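Local atomic coordinates of serine protease pet (Escherichia coli, PDB entry 4OM9), a protein that acts as a secreted autotransporter enterotoxin, a serine endopeptidase that probably cleaves the host cytoskeletal protein alpha-fodrin. Residues G518-H523 with L571-W576; H523-T528 with N566-L571. One frame throughout, in Å; residues are numbered along the deposited sequence.

Contacts 1 and 2 tie one excursion from the Pet beta-helix at two levels, a worked example of how a long insertion is held to its stem. Both contacts join the chain leaving strand 514-520 to the chain returning to strand 576-583, sharing H523, with centres about 11 Å apart. Contact 1, at the root, is buried and mixes strand pairing, an indole face and a histidine-carboxylate pair. Contact 2, farther from the chain's centre and only partly buried, pairs loop with loop: an asparagine amide, a backbone bond, a water and a small aliphatic touch replace the strand bridge. D522 OD1 packs on V568 CG1 at 3.4 Å where the two contacts meet.

Contact 1 (G518-H523 with L571-W576); sequences GHATDH and LSQPDW
A520 and W576 form an antiparallel, non-hydrogen-bonded bridge where the outgoing and returning chains meet at the beta-helix. Their side chains share a face of the sheet, and the methyl of A520 sits over the six-membered ring of W576 in a CH-pi contact, CB 3.6 Å from the ring centroid. R597 adds a cation-pi contact to the indole.

Hydrogen bonds continue the pairing beyond the strand. T521 N donates to D575 O at 3.1 Å. The amide of Q573 bridges the two chains: NE2 gives one nearly straight bond to T521 O (3.0 Å, in the carbonyl plane on a lone pair) and another to D575 O (2.8 Å). Q573 OE1 takes D570 N, fixing the amide's flip, while W576 NE1 donates to Q573 O.

A histidine-carboxylate hydrogen bond closes the contact beyond T521. H523 and D575 reach tip to tip, ring and carboxylate planes 75° apart, with NE2 bonded to OD2; the modelled 2.4 Å is so short that its exact value is doubtful. H523 ND1 bonds D15 of helix 10-17, and an imidazole held between two carboxylates would probably be biased toward its protonated form.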
loop_
_atom_site.group_PDB
_atom_site.type_symbol
_atom_site.label_atom_id
_atom_site.label_comp_id
_atom_site.label_asym_id
_atom_site.label_seq_id
_atom_site.Cartn_x
_atom_site.Cartn_y
_atom_site.Cartn_z
ATOM N N GLY A 518 -4.565 -1.866 -2.758
ATOM C CA GLY A 518 -3.127 -1.895 -2.948
ATOM C C GLY A 518 -2.728 -1.623 -4.395
ATOM O O GLY A 518 -3.571 -1.428 -5.275
ATOM N N HIS A 519 -1.430 -1.626 -4.655
ATOM C CA HIS A 519 -0.950 -1.358 -6.005
ATOM C C HIS A 519 -0.220 -2.572 -6.568
ATOM O O HIS A 519 0.690 -3.130 -5.930
ATOM C CB HIS A 519 -0.041 -0.109 -6.026
ATOM C CG HIS A 519 0.685 0.092 -7.324
ATOM N ND1 HIS A 519 0.051 0.511 -8.481
ATOM C CD2 HIS A 519 1.993 -0.064 -7.651
ATOM C CE1 HIS A 519 0.936 0.588 -9.459
ATOM N NE2 HIS A 519 2.123 0.249 -8.980
ATOM N N ALA A 520 -0.648 -3.005 -7.748
ATOM C CA ALA A 520 -0.008 -4.135 -8.407
ATOM C C ALA A 520 1.378 -3.677 -8.842
ATOM O O ALA A 520 1.522 -2.638 -9.510
ATOM C CB ALA A 520 -0.822 -4.619 -9.597
ATOM N N THR A 521 2.398 -4.416 -8.432
ATOM C CA THR A 521 3.773 -3.989 -8.698
ATOM C C THR A 521 4.005 -3.857 -10.198
ATOM O O THR A 521 3.628 -4.712 -10.965
ATOM C CB THR A 521 4.753 -4.958 -8.039
ATOM O OG1 THR A 521 4.650 -4.787 -6.618
ATOM C CG2 THR A 521 6.207 -4.696 -8.489
ATOM N N ASP A 522 4.557 -2.738 -10.625
ATOM C CA ASP A 522 4.852 -2.559 -12.051
ATOM C C ASP A 522 6.059 -3.385 -12.497
ATOM O O ASP A 522 7.044 -3.510 -11.768
ATOM C CB ASP A 522 5.111 -1.080 -12.384
ATOM C CG ASP A 522 3.973 -0.174 -11.959
ATOM O OD1 ASP A 522 2.880 -0.303 -12.542
ATOM O OD2 ASP A 522 4.169 0.674 -11.065
ATOM N N HIS A 523 5.966 -3.951 -13.693
ATOM C CA HIS A 523 7.084 -4.633 -14.297
ATOM C C HIS A 523 7.362 -4.015 -15.649
ATOM O O HIS A 523 6.534 -3.281 -16.213
ATOM C CB HIS A 523 6.821 -6.147 -14.442
ATOM C CG HIS A 523 6.609 -6.846 -13.141
ATOM N ND1 HIS A 523 7.609 -7.548 -12.494
ATOM C CD2 HIS A 523 5.524 -6.917 -12.325
ATOM C CE1 HIS A 523 7.149 -8.042 -11.365
ATOM N NE2 HIS A 523 5.884 -7.668 -11.233
ATOM N N LEU A 571 -3.742 -8.636 -13.002
ATOM C CA LEU A 571 -4.646 -8.833 -11.872
ATOM C C LEU A 571 -4.422 -10.163 -11.123
ATOM O O LEU A 571 -4.779 -10.300 -9.952
ATOM C CB LEU A 571 -6.099 -8.772 -12.350
ATOM C CG LEU A 571 -6.675 -7.396 -12.689
ATOM C CD1 LEU A 571 -8.009 -7.598 -13.379
ATOM C CD2 LEU A 571 -6.843 -6.572 -11.423
ATOM N N SER A 572 -3.837 -11.140 -11.806
ATOM C CA SER A 572 -3.566 -12.418 -11.196
ATOM C C SER A 572 -2.117 -12.566 -10.704
ATOM O O SER A 572 -1.736 -13.646 -10.259
ATOM C CB SER A 572 -3.878 -13.525 -12.193
ATOM O OG SER A 572 -2.897 -13.532 -13.216
ATOM N N GLN A 573 -1.301 -11.513 -10.790
ATOM C CA GLN A 573 0.075 -11.621 -10.291
ATOM C C GLN A 573 0.041 -11.623 -8.758
ATOM O O GLN A 573 -0.900 -11.108 -8.156
ATOM C CB GLN A 573 0.969 -10.485 -10.820
ATOM C CG GLN A 573 0.833 -9.158 -10.035
ATOM C CD GLN A 573 1.533 -7.990 -10.716
ATOM O OE1 GLN A 573 1.576 -7.911 -11.948
ATOM N NE2 GLN A 573 2.100 -7.096 -9.923
ATOM N N PRO A 574 1.066 -12.199 -8.116
ATOM C CA PRO A 574 0.997 -12.257 -6.653
ATOM C C PRO A 574 1.638 -11.058 -5.988
ATOM O O PRO A 574 1.459 -10.842 -4.794
ATOM C CB PRO A 574 1.785 -13.532 -6.330
ATOM C CG PRO A 574 2.870 -13.531 -7.408
ATOM C CD PRO A 574 2.167 -13.030 -8.655
ATOM N N ASP A 575 2.387 -10.276 -6.752
ATOM C CA ASP A 575 3.182 -9.217 -6.160
ATOM C C ASP A 575 2.424 -7.894 -6.113
ATOM O O ASP A 575 2.279 -7.202 -7.121
ATOM C CB ASP A 575 4.511 -9.056 -6.914
ATOM C CG ASP A 575 4.354 -9.178 -8.428
ATOM O OD1 ASP A 575 3.671 -10.119 -8.884
ATOM O OD2 ASP A 575 4.929 -8.344 -9.163
ATOM N N TRP A 576 1.969 -7.556 -4.910
ATOM C CA TRP A 576 1.176 -6.366 -4.647
ATOM C C TRP A 576 1.750 -5.591 -3.482
ATOM O O TRP A 576 2.090 -6.176 -2.432
ATOM C CB TRP A 576 -0.293 -6.723 -4.328
ATOM C CG TRP A 576 -1.067 -7.174 -5.522
ATOM C CD1 TRP A 576 -0.934 -8.358 -6.184
ATOM C CD2 TRP A 576 -2.084 -6.444 -6.204
ATOM N NE1 TRP A 576 -1.802 -8.406 -7.241
ATOM C CE2 TRP A 576 -2.520 -7.246 -7.275
ATOM C CE3 TRP A 576 -2.660 -5.179 -6.020
ATOM C CZ2 TRP A 576 -3.514 -6.833 -8.154
ATOM C CZ3 TRP A 576 -3.637 -4.770 -6.900
ATOM C CH2 TRP A 576 -4.056 -5.592 -7.953
#

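Contact 2 (H523-T528 with N566-L571); sequences HAIFRT and NQVSDL
N566 turns its carboxamide onto the backbone of F526 and R527 and holds it through three hydrogen bonds. OD1 accepts twice: from F526 N at 2.8 Å, nearly along the C=O axis, and from R527 N at 3.2 Å, in the carbonyl plane on a lone pair. ND2 returns a bond to R527 O (2.9 Å), so both the N-H and the C=O of R527 are engaged by one amide. The side chain gets there with CG anti to the backbone N (chi1 -158°). Beside it, the F526 ring lies only 19° from parallel to the amide plane, with F526 CD2 3.7 Å from N566 OD1.

At the other end of the contact the peptide N of H523 donates to V568 O at 2.7 Å. Between these two ties a water donates to A524 O and to Q567 O, both at 2.7 Å, joining carbonyls that could not bond each other directly. On the aliphatic side, CG2 of I525 meets CG2 of V568 at 3.8 Å and also rests on the peptide between Q567 and V568.

The two loops belong to a helix-bearing excursion from the beta-helical stalk characteristic of autotransporter passengers, and neither is regular strand here; side-chain and water bonds do much of what a ladder would do.

Further out, F526 packs on A10 and L14 of helix 10-17 and on W543 and I547 of helix 543-550, so its side chain touches both the N-terminal helix and the excursion's own helix. R527 forms a salt bridge with D542 through its guanidinium NH2, while D15 takes A524 N, drawing the outgoing loop toward the N-terminal region of the chain.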
loop_
_atom_site.group_PDB
_atom_site.type_symbol
_atom_site.label_atom_id
_atom_site.label_comp_id
_atom_site.label_asym_id
_atom_site.label_seq_id
_atom_site.Cartn_x
_atom_site.Cartn_y
_atom_site.Cartn_z
ATOM N N HIS A 523 5.966 -3.951 -13.693
ATOM C CA HIS A 523 7.084 -4.633 -14.297
ATOM C C HIS A 523 7.362 -4.015 -15.649
ATOM O O HIS A 523 6.534 -3.281 -16.213
ATOM C CB HIS A 523 6.821 -6.147 -14.442
ATOM C CG HIS A 523 6.609 -6.846 -13.141
ATOM N ND1 HIS A 523 7.609 -7.548 -12.494
ATOM C CD2 HIS A 523 5.524 -6.917 -12.325
ATOM C CE1 HIS A 523 7.149 -8.042 -11.365
ATOM N NE2 HIS A 523 5.884 -7.668 -11.233
ATOM N N ALA A 524 8.555 -4.305 -16.155
ATOM C CA ALA A 524 8.945 -3.910 -17.489
ATOM C C ALA A 524 8.134 -4.717 -18.487
ATOM O O ALA A 524 7.670 -5.825 -18.186
ATOM C CB ALA A 524 10.446 -4.144 -17.703
ATOM N N ILE A 525 7.968 -4.163 -19.678
ATOM C CA ILE A 525 7.411 -4.923 -20.779
ATOM C C ILE A 525 8.424 -4.913 -21.912
ATOM O O ILE A 525 9.464 -4.275 -21.809
ATOM C CB ILE A 525 6.075 -4.347 -21.250
ATOM C CG1 ILE A 525 6.288 -2.981 -21.915
ATOM C CG2 ILE A 525 5.084 -4.247 -20.071
ATOM C CD1 ILE A 525 4.984 -2.286 -22.258
ATOM N N PHE A 526 8.118 -5.622 -22.987
ATOM C CA PHE A 526 9.028 -5.725 -24.110
ATOM C C PHE A 526 8.777 -4.621 -25.128
ATOM O O PHE A 526 9.706 -4.197 -25.824
ATOM C CB PHE A 526 8.888 -7.086 -24.776
ATOM C CG PHE A 526 8.944 -8.242 -23.813
ATOM C CD1 PHE A 526 10.112 -8.525 -23.114
ATOM C CD2 PHE A 526 7.840 -9.060 -23.629
ATOM C CE1 PHE A 526 10.175 -9.580 -22.237
ATOM C CE2 PHE A 526 7.896 -10.113 -22.761
ATOM C CZ PHE A 526 9.067 -10.374 -22.060
ATOM N N ARG A 527 7.525 -4.154 -25.202
ATOM C CA ARG A 527 7.105 -3.189 -26.225
ATOM C C ARG A 527 5.746 -2.576 -25.865
ATOM O O ARG A 527 4.801 -3.308 -25.564
ATOM C CB ARG A 527 7.045 -3.878 -27.598
ATOM C CG ARG A 527 6.746 -2.953 -28.775
ATOM C CD ARG A 527 6.620 -3.732 -30.088
ATOM N NE ARG A 527 5.461 -4.629 -30.112
ATOM C CZ ARG A 527 5.356 -5.712 -30.883
ATOM N NH1 ARG A 527 6.343 -6.055 -31.702
ATOM N NH2 ARG A 527 4.262 -6.459 -30.833
ATOM N N THR A 528 5.627 -1.249 -25.883
ATOM C CA THR A 528 4.369 -0.663 -25.415
ATOM C C THR A 528 3.407 -0.400 -26.572
ATOM O O THR A 528 2.207 -0.467 -26.372
ATOM C CB THR A 528 4.576 0.641 -24.553
ATOM O OG1 THR A 528 3.692 1.689 -24.989
ATOM C CG2 THR A 528 5.969 1.132 -24.582
ATOM N N ASN A 566 3.637 -9.370 -21.859
ATOM C CA ASN A 566 3.866 -7.978 -22.280
ATOM C C ASN A 566 2.900 -6.942 -21.641
ATOM O O ASN A 566 2.620 -5.914 -22.241
ATOM C CB ASN A 566 3.783 -7.882 -23.815
ATOM C CG ASN A 566 4.507 -6.655 -24.381
ATOM O OD1 ASN A 566 5.505 -6.194 -23.833
ATOM N ND2 ASN A 566 4.001 -6.136 -25.491
ATOM N N GLN A 567 2.394 -7.214 -20.437
ATOM C CA GLN A 567 1.593 -6.222 -19.697
ATOM C C GLN A 567 2.349 -5.751 -18.469
ATOM O O GLN A 567 3.086 -6.528 -17.860
ATOM C CB GLN A 567 0.245 -6.785 -19.255
ATOM C CG GLN A 567 -0.452 -7.646 -20.271
ATOM C CD GLN A 567 -0.857 -6.867 -21.488
ATOM O OE1 GLN A 567 -1.838 -6.123 -21.460
ATOM N NE2 GLN A 567 -0.105 -7.028 -22.575
ATOM N N VAL A 568 2.147 -4.486 -18.101
ATOM C CA VAL A 568 2.923 -3.853 -17.044
ATOM C C VAL A 568 2.693 -4.522 -15.704
ATOM O O VAL A 568 3.628 -4.711 -14.918
ATOM C CB VAL A 568 2.596 -2.353 -16.932
ATOM C CG1 VAL A 568 3.076 -1.808 -15.587
ATOM C CG2 VAL A 568 3.241 -1.580 -18.080
ATOM N N SER A 569 1.441 -4.891 -15.449
ATOM C CA SER A 569 1.107 -5.730 -14.302
ATOM C C SER A 569 -0.068 -6.588 -14.692
ATOM O O SER A 569 -0.616 -6.421 -15.778
ATOM C CB SER A 569 0.787 -4.889 -13.059
ATOM O OG SER A 569 -0.296 -3.997 -13.303
ATOM N N ASP A 570 -0.467 -7.495 -13.807
ATOM C CA ASP A 570 -1.575 -8.407 -14.088
ATOM C C ASP A 570 -2.425 -8.569 -12.839
ATOM O O ASP A 570 -1.891 -8.629 -11.736
ATOM C CB ASP A 570 -1.030 -9.762 -14.558
ATOM C CG ASP A 570 -2.080 -10.616 -15.246
ATOM O OD1 ASP A 570 -2.957 -11.178 -14.545
ATOM O OD2 ASP A 570 -2.007 -10.743 -16.489
ATOM N N LEU A 571 -3.742 -8.636 -13.002
ATOM C CA LEU A 571 -4.646 -8.833 -11.872
ATOM C C LEU A 571 -4.422 -10.163 -11.123
ATOM O O LEU A 571 -4.779 -10.300 -9.952
ATOM C CB LEU A 571 -6.099 -8.772 -12.350
ATOM C CG LEU A 571 -6.675 -7.396 -12.689
ATOM C CD1 LEU A 571 -8.009 -7.598 -13.379
ATOM C CD2 LEU A 571 -6.843 -6.572 -11.423
HETATM O O HOH W 1 5.566 -7.540 -18.216
#